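Local coordinates for protein structure-specific endonuclease subunit SLX1 (Candida glabrata, PDB 4XLG) that is predicted to be the catalytic subunit of the SLX1-SLX4 endonuclease, which cuts branched DNA near junctions with single strands during repair and recombination, at residues C13-S18 with H108-M113; T169-D174 with M180-K185. The protein carries 1 engineered substitution. One frame throughout, in Å; residues are numbered along the deposited sequence. Where two conformers were deposited one is given.

Contact 1. Residues C13-S18 with H108-M113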
loop_
_atom_site.group_PDB
_atom_site.type_symbol
_atom_site.label_atom_id
_atom_site.label_comp_id
_atom_site.label_asym_id
_atom_site.label_seq_id
_atom_site.Cartn_x
_atom_site.Cartn_y
_atom_site.Cartn_z
ATOM N N CYS B 13 1.652 8.025 -2.552
ATOM C CA CYS B 13 2.837 8.663 -3.150
ATOM C C CYS B 13 2.394 9.322 -4.447
ATOM O O CYS B 13 1.924 8.632 -5.342
ATOM C CB CYS B 13 3.924 7.647 -3.504
ATOM S SG CYS B 13 4.772 6.920 -2.112
ATOM N N TYR B 14 2.597 10.634 -4.547
ATOM C CA TYR B 14 2.032 11.424 -5.645
ATOM C C TYR B 14 3.095 11.979 -6.538
ATOM O O TYR B 14 4.253 12.192 -6.150
ATOM C CB TYR B 14 1.161 12.589 -5.115
ATOM C CG TYR B 14 1.909 13.507 -4.107
ATOM C CD1 TYR B 14 2.658 14.617 -4.549
ATOM C CD2 TYR B 14 1.873 13.225 -2.707
ATOM C CE1 TYR B 14 3.327 15.445 -3.639
ATOM C CE2 TYR B 14 2.513 14.073 -1.775
ATOM C CZ TYR B 14 3.252 15.187 -2.291
ATOM O OH TYR B 14 3.905 15.982 -1.406
ATOM N N LEU B 15 2.666 12.204 -7.789
ATOM C CA LEU B 15 3.520 12.892 -8.767
ATOM C C LEU B 15 2.843 14.215 -9.158
ATOM O O LEU B 15 1.655 14.215 -9.545
ATOM C CB LEU B 15 3.703 12.004 -10.008
ATOM C CG LEU B 15 4.460 12.661 -11.184
ATOM C CD1 LEU B 15 5.923 12.994 -10.788
ATOM C CD2 LEU B 15 4.385 11.756 -12.443
ATOM N N LEU B 16 3.576 15.313 -8.999
ATOM C CA LEU B 16 3.080 16.641 -9.406
ATOM C C LEU B 16 3.795 17.015 -10.682
ATOM O O LEU B 16 4.950 16.675 -10.868
ATOM C CB LEU B 16 3.389 17.728 -8.363
ATOM C CG LEU B 16 2.995 17.432 -6.909
ATOM C CD1 LEU B 16 3.402 18.721 -6.051
ATOM C CD2 LEU B 16 1.461 17.091 -6.847
ATOM N N GLN B 17 3.082 17.729 -11.540
ATOM C CA GLN B 17 3.673 18.331 -12.718
ATOM C C GLN B 17 3.282 19.796 -12.708
ATOM O O GLN B 17 2.110 20.113 -12.631
ATOM C CB GLN B 17 3.147 17.643 -13.977
ATOM C CG GLN B 17 3.787 18.260 -15.293
ATOM C CD GLN B 17 3.285 17.538 -16.560
ATOM O OE1 GLN B 17 2.331 16.741 -16.510
ATOM N NE2 GLN B 17 3.917 17.831 -17.674
ATOM N N SER B 18 4.260 20.693 -12.787
ATOM C CA SER B 18 3.915 22.124 -12.788
ATOM C C SER B 18 2.982 22.453 -13.961
ATOM O O SER B 18 3.190 21.995 -15.124
ATOM C CB SER B 18 5.214 22.963 -12.859
ATOM O OG SER B 18 4.877 24.345 -13.070
ATOM N N HIS B 108 8.186 10.249 -19.229
ATOM C CA HIS B 108 8.179 8.836 -19.568
ATOM C C HIS B 108 8.939 8.045 -18.530
ATOM O O HIS B 108 8.519 6.944 -18.173
ATOM C CB HIS B 108 8.779 8.591 -20.964
ATOM C CG HIS B 108 7.962 9.200 -22.050
ATOM N ND1 HIS B 108 6.969 8.507 -22.709
ATOM C CD2 HIS B 108 7.943 10.460 -22.545
ATOM C CE1 HIS B 108 6.394 9.309 -23.588
ATOM N NE2 HIS B 108 6.953 10.504 -23.492
ATOM N N HIS B 109 10.050 8.606 -18.041
ATOM C CA HIS B 109 10.870 7.896 -17.056
ATOM C C HIS B 109 10.181 7.863 -15.697
ATOM O O HIS B 109 10.217 6.838 -15.039
ATOM C CB HIS B 109 12.254 8.523 -16.904
ATOM C CG HIS B 109 13.147 8.258 -18.074
ATOM N ND1 HIS B 109 13.070 8.972 -19.250
ATOM C CD2 HIS B 109 14.119 7.334 -18.257
ATOM C CE1 HIS B 109 13.965 8.508 -20.105
ATOM N NE2 HIS B 109 14.616 7.517 -19.526
ATOM N N LYS B 110 9.570 8.978 -15.304
ATOM C CA LYS B 110 8.855 9.066 -14.033
ATOM C C LYS B 110 7.765 8.004 -13.994
ATOM O O LYS B 110 7.579 7.344 -12.986
ATOM C CB LYS B 110 8.234 10.455 -13.838
ATOM C CG LYS B 110 9.245 11.618 -13.992
ATOM C CD LYS B 110 9.405 12.380 -12.688
ATOM C CE LYS B 110 10.847 12.765 -12.431
ATOM N NZ LYS B 110 11.472 13.384 -13.615
ATOM N N LEU B 111 7.034 7.843 -15.105
ATOM C CA LEU B 111 5.934 6.877 -15.136
ATOM C C LEU B 111 6.433 5.415 -15.268
ATOM O O LEU B 111 5.869 4.500 -14.683
ATOM C CB LEU B 111 4.979 7.203 -16.296
ATOM C CG LEU B 111 4.322 8.572 -16.202
ATOM C CD1 LEU B 111 3.465 8.849 -17.525
ATOM C CD2 LEU B 111 3.453 8.611 -14.945
ATOM N N ALA B 112 7.480 5.192 -16.052
ATOM C CA ALA B 112 8.091 3.864 -16.102
ATOM C C ALA B 112 8.569 3.392 -14.726
ATOM O O ALA B 112 8.493 2.205 -14.422
ATOM C CB ALA B 112 9.276 3.852 -17.084
ATOM N N MET B 113 9.092 4.318 -13.922
ATOM C CA MET B 113 9.551 3.955 -12.572
ATOM C C MET B 113 8.384 3.405 -11.755
ATOM O O MET B 113 8.576 2.502 -10.917
ATOM C CB MET B 113 10.179 5.144 -11.833
ATOM C CG MET B 113 11.654 5.385 -12.194
ATOM S SD MET B 113 12.634 3.912 -11.739
ATOM C CE MET B 113 12.238 3.672 -10.008
#
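L15 of the extended segment C13-S18 faces K110 and L111 of the helical turn H108-M113, and the two backbones stand well apart: the nearest CA atoms, those of L15 and K110, are 8.4 Å from each other. No hydrogen bond crosses this gap. The strand spends its backbone polar groups on its sheet neighbours, L15 pairing with V63 and A64, while the helix keeps its i to i+4 hydrogen bonds, as in A112 N to H108 O at 2.9 Å.

Side chains alone bridge the distance. L15 points directly at the helix; its CG stands anti to the backbone N (chi1 174°), and chi2 of 64° turns one methyl to each partner. L15 CD1 meets the aliphatic methylene K110 CD at 4.0 Å in the lysine conformer given; L15 CD2 meets the methyl L111 CD2 at 4.1 Å. Both partners cross the leucine at about a right angle. The lysine chain touches only midway, being bent beyond CG. L111, by contrast, starts out obliquely and brings its tip inward, where V137, I140 and W141 of helix 135-143 also cover it. W82 of helix 72-84 lies against L15 and donates its NE1 to K110 O.

The strand belongs to the GIY-YIG catalytic domain, and the contact seats helix 107-118 on one face of its central sheet. The touching atoms are all carbon, consistent with a light apolar contact that is one part of a larger core shared with helices 72-84 and 135-143; in this conformer the lysine amine leads away from the strand.

Contact 2. Residues T169-D174 with M180-K185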
loop_
_atom_site.group_PDB
_atom_site.type_symbol
_atom_site.label_atom_id
_atom_site.label_comp_id
_atom_site.label_asym_id
_atom_site.label_seq_id
_atom_site.Cartn_x
_atom_site.Cartn_y
_atom_site.Cartn_z
ATOM N N THR B 169 -7.307 16.583 -19.565
ATOM C CA THR B 169 -6.606 16.049 -20.713
ATOM C C THR B 169 -5.445 16.972 -21.093
ATOM O O THR B 169 -4.540 17.186 -20.286
ATOM C CB THR B 169 -7.578 15.834 -21.899
ATOM O OG1 THR B 169 -8.294 17.047 -22.193
ATOM C CG2 THR B 169 -8.597 14.728 -21.522
ATOM N N GLU B 170 -5.437 17.498 -22.318
ATOM C CA GLU B 170 -4.309 18.370 -22.652
ATOM C C GLU B 170 -4.424 19.668 -21.814
ATOM O O GLU B 170 -5.485 20.258 -21.710
ATOM C CB GLU B 170 -4.267 18.695 -24.160
ATOM C CG GLU B 170 -2.966 19.413 -24.561
ATOM C CD GLU B 170 -2.791 19.575 -26.090
ATOM N N ILE B 171 -3.313 20.112 -21.253
ATOM C CA ILE B 171 -3.314 21.274 -20.377
ATOM C C ILE B 171 -3.112 22.554 -21.191
ATOM O O ILE B 171 -2.190 22.615 -22.020
ATOM C CB ILE B 171 -2.217 21.133 -19.300
ATOM C CG1 ILE B 171 -2.520 19.918 -18.382
ATOM C CG2 ILE B 171 -2.065 22.440 -18.452
ATOM C CD1 ILE B 171 -3.974 19.890 -17.783
ATOM N N ASN B 172 -4.001 23.533 -21.017
ATOM C CA ASN B 172 -3.781 24.883 -21.596
ATOM C C ASN B 172 -3.194 25.749 -20.483
ATOM O O ASN B 172 -3.842 25.917 -19.449
ATOM C CB ASN B 172 -5.123 25.464 -22.109
ATOM C CG ASN B 172 -4.988 26.856 -22.760
ATOM O OD1 ASN B 172 -4.020 27.585 -22.555
ATOM N ND2 ASN B 172 -6.030 27.246 -23.504
ATOM N N ASN B 173 -1.978 26.264 -20.667
ATOM C CA ASN B 173 -1.342 27.126 -19.641
ATOM C C ASN B 173 -0.987 28.485 -20.239
ATOM O O ASN B 173 -0.093 29.169 -19.752
ATOM C CB ASN B 173 -0.099 26.440 -19.051
ATOM C CG ASN B 173 0.933 26.126 -20.132
ATOM O OD1 ASN B 173 0.802 26.567 -21.280
ATOM N ND2 ASN B 173 1.978 25.382 -19.762
ATOM N N ASP B 174 -1.737 28.885 -21.287
ATOM C CA ASP B 174 -1.371 30.095 -22.012
ATOM C C ASP B 174 -1.695 31.363 -21.228
ATOM O O ASP B 174 -1.156 32.416 -21.523
ATOM C CB ASP B 174 -2.115 30.223 -23.377
ATOM C CG ASP B 174 -1.650 29.221 -24.409
ATOM O OD1 ASP B 174 -0.793 28.359 -24.117
ATOM O OD2 ASP B 174 -2.172 29.308 -25.523
ATOM N N MET B 180 -5.287 28.769 -13.669
ATOM C CA MET B 180 -6.166 28.699 -12.469
ATOM C C MET B 180 -7.239 27.657 -12.638
ATOM O O MET B 180 -7.595 26.957 -11.699
ATOM C CB MET B 180 -6.861 30.034 -12.198
ATOM C CG MET B 180 -5.905 31.184 -11.944
ATOM S SD MET B 180 -6.622 32.668 -11.204
ATOM C CE MET B 180 -8.146 32.012 -10.470
ATOM N N ASP B 181 -7.804 27.609 -13.842
ATOM C CA ASP B 181 -8.897 26.646 -14.147
ATOM C C ASP B 181 -8.349 25.201 -13.980
ATOM O O ASP B 181 -9.008 24.324 -13.422
ATOM C CB ASP B 181 -9.393 26.855 -15.562
ATOM C CG ASP B 181 -10.463 25.825 -15.996
ATOM O OD1 ASP B 181 -11.540 25.817 -15.381
ATOM O OD2 ASP B 181 -10.232 25.044 -16.965
ATOM N N VAL B 182 -7.147 24.961 -14.508
ATOM C CA VAL B 182 -6.535 23.629 -14.346
ATOM C C VAL B 182 -6.337 23.281 -12.862
ATOM O O VAL B 182 -6.721 22.186 -12.395
ATOM C CB VAL B 182 -5.166 23.526 -15.138
ATOM C CG1 VAL B 182 -4.421 22.186 -14.749
ATOM C CG2 VAL B 182 -5.430 23.652 -16.640
ATOM N N ASN B 183 -5.819 24.234 -12.094
ATOM C CA ASN B 183 -5.552 24.030 -10.677
ATOM C C ASN B 183 -6.895 23.727 -9.950
ATOM O O ASN B 183 -6.973 22.757 -9.162
ATOM C CB ASN B 183 -4.866 25.267 -10.126
ATOM C CG ASN B 183 -4.692 25.281 -8.622
ATOM O OD1 ASN B 183 -4.737 26.360 -8.060
ATOM N ND2 ASN B 183 -4.463 24.142 -7.960
ATOM N N GLU B 184 -7.925 24.528 -10.240
ATOM C CA GLU B 184 -9.201 24.314 -9.514
ATOM C C GLU B 184 -9.826 22.972 -9.870
ATOM O O GLU B 184 -10.370 22.278 -8.985
ATOM C CB GLU B 184 -10.193 25.450 -9.829
ATOM C CG GLU B 184 -9.690 26.711 -9.164
ATOM N N LYS B 185 -9.788 22.605 -11.154
ATOM C CA LYS B 185 -10.397 21.331 -11.563
ATOM C C LYS B 185 -9.616 20.159 -11.002
ATOM O O LYS B 185 -10.213 19.176 -10.524
ATOM C CB LYS B 185 -10.490 21.205 -13.090
ATOM C CG LYS B 185 -11.671 22.017 -13.695
ATOM C CD LYS B 185 -11.662 21.932 -15.220
ATOM C CE LYS B 185 -12.949 22.498 -15.831
ATOM N NZ LYS B 185 -13.332 23.786 -15.198
#
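I171 and V182 form the close-packed heart of this contact, where the loop T169-D174 lies against the helical turn M180-K185. Their CA atoms are 7.2 Å apart, and the side chains cross at a slant. I171 CD1 reaches V182 CG1 at 3.8 Å, while I171 CG2 sits 4.0 Å from V182 CG2, so the two branches of the isoleucine each find a methyl of the valine. I171 CG1 lies beside its own backbone N, and the bend at chi2 (-51°) turns CD1 onto V182 CG1. L168 and I19 also pack on V182, and the aliphatic patch thereby extends beyond the two segments.

Toward N172 the packing thins. Only its carbonyl approaches, N172 O lying 3.9 Å from V182 CG2. The exposed side chain turns instead to its own loop, where N172 OD1 accepts from D174 N at 2.9 Å in an Asx turn, with an N-H...O angle of 164°. On the helix, in the conformer given, K185 NZ forms a salt bridge of 2.7 Å with D181 OD1, which it meets on the syn side, 18° out of the carboxylate plane.

These two polar side-chain pairs stay within their own segments. No hydrogen bond crosses between the segments, which are joined by the methyls of I171 and V182 and one carbonyl; the cost is N172 O, buried by the contact without a hydrogen-bonding partner in the model.

How the contacts relate
Following the chain from the N terminus, contact 1 opens on strand 12-18 and closes at helix 107-118, spanning 89 residues that include strands 25-30 and 60-67 and helices 33-41 and 72-84. Contact 2 begins only after this long loop has ended, so the two lie in series and neither nest nor cross. It closes a short loop of five intervening residues, four of them helical, so that the linker leaving edge strand 160-168 folds back on helix 176-213, into which it leads. Contact 1 therefore ties distant parts of the fold together, contact 2 neighbouring ones. Their centres are 18 Å apart, with nearest atoms about 6 Å from each other, and they do not touch.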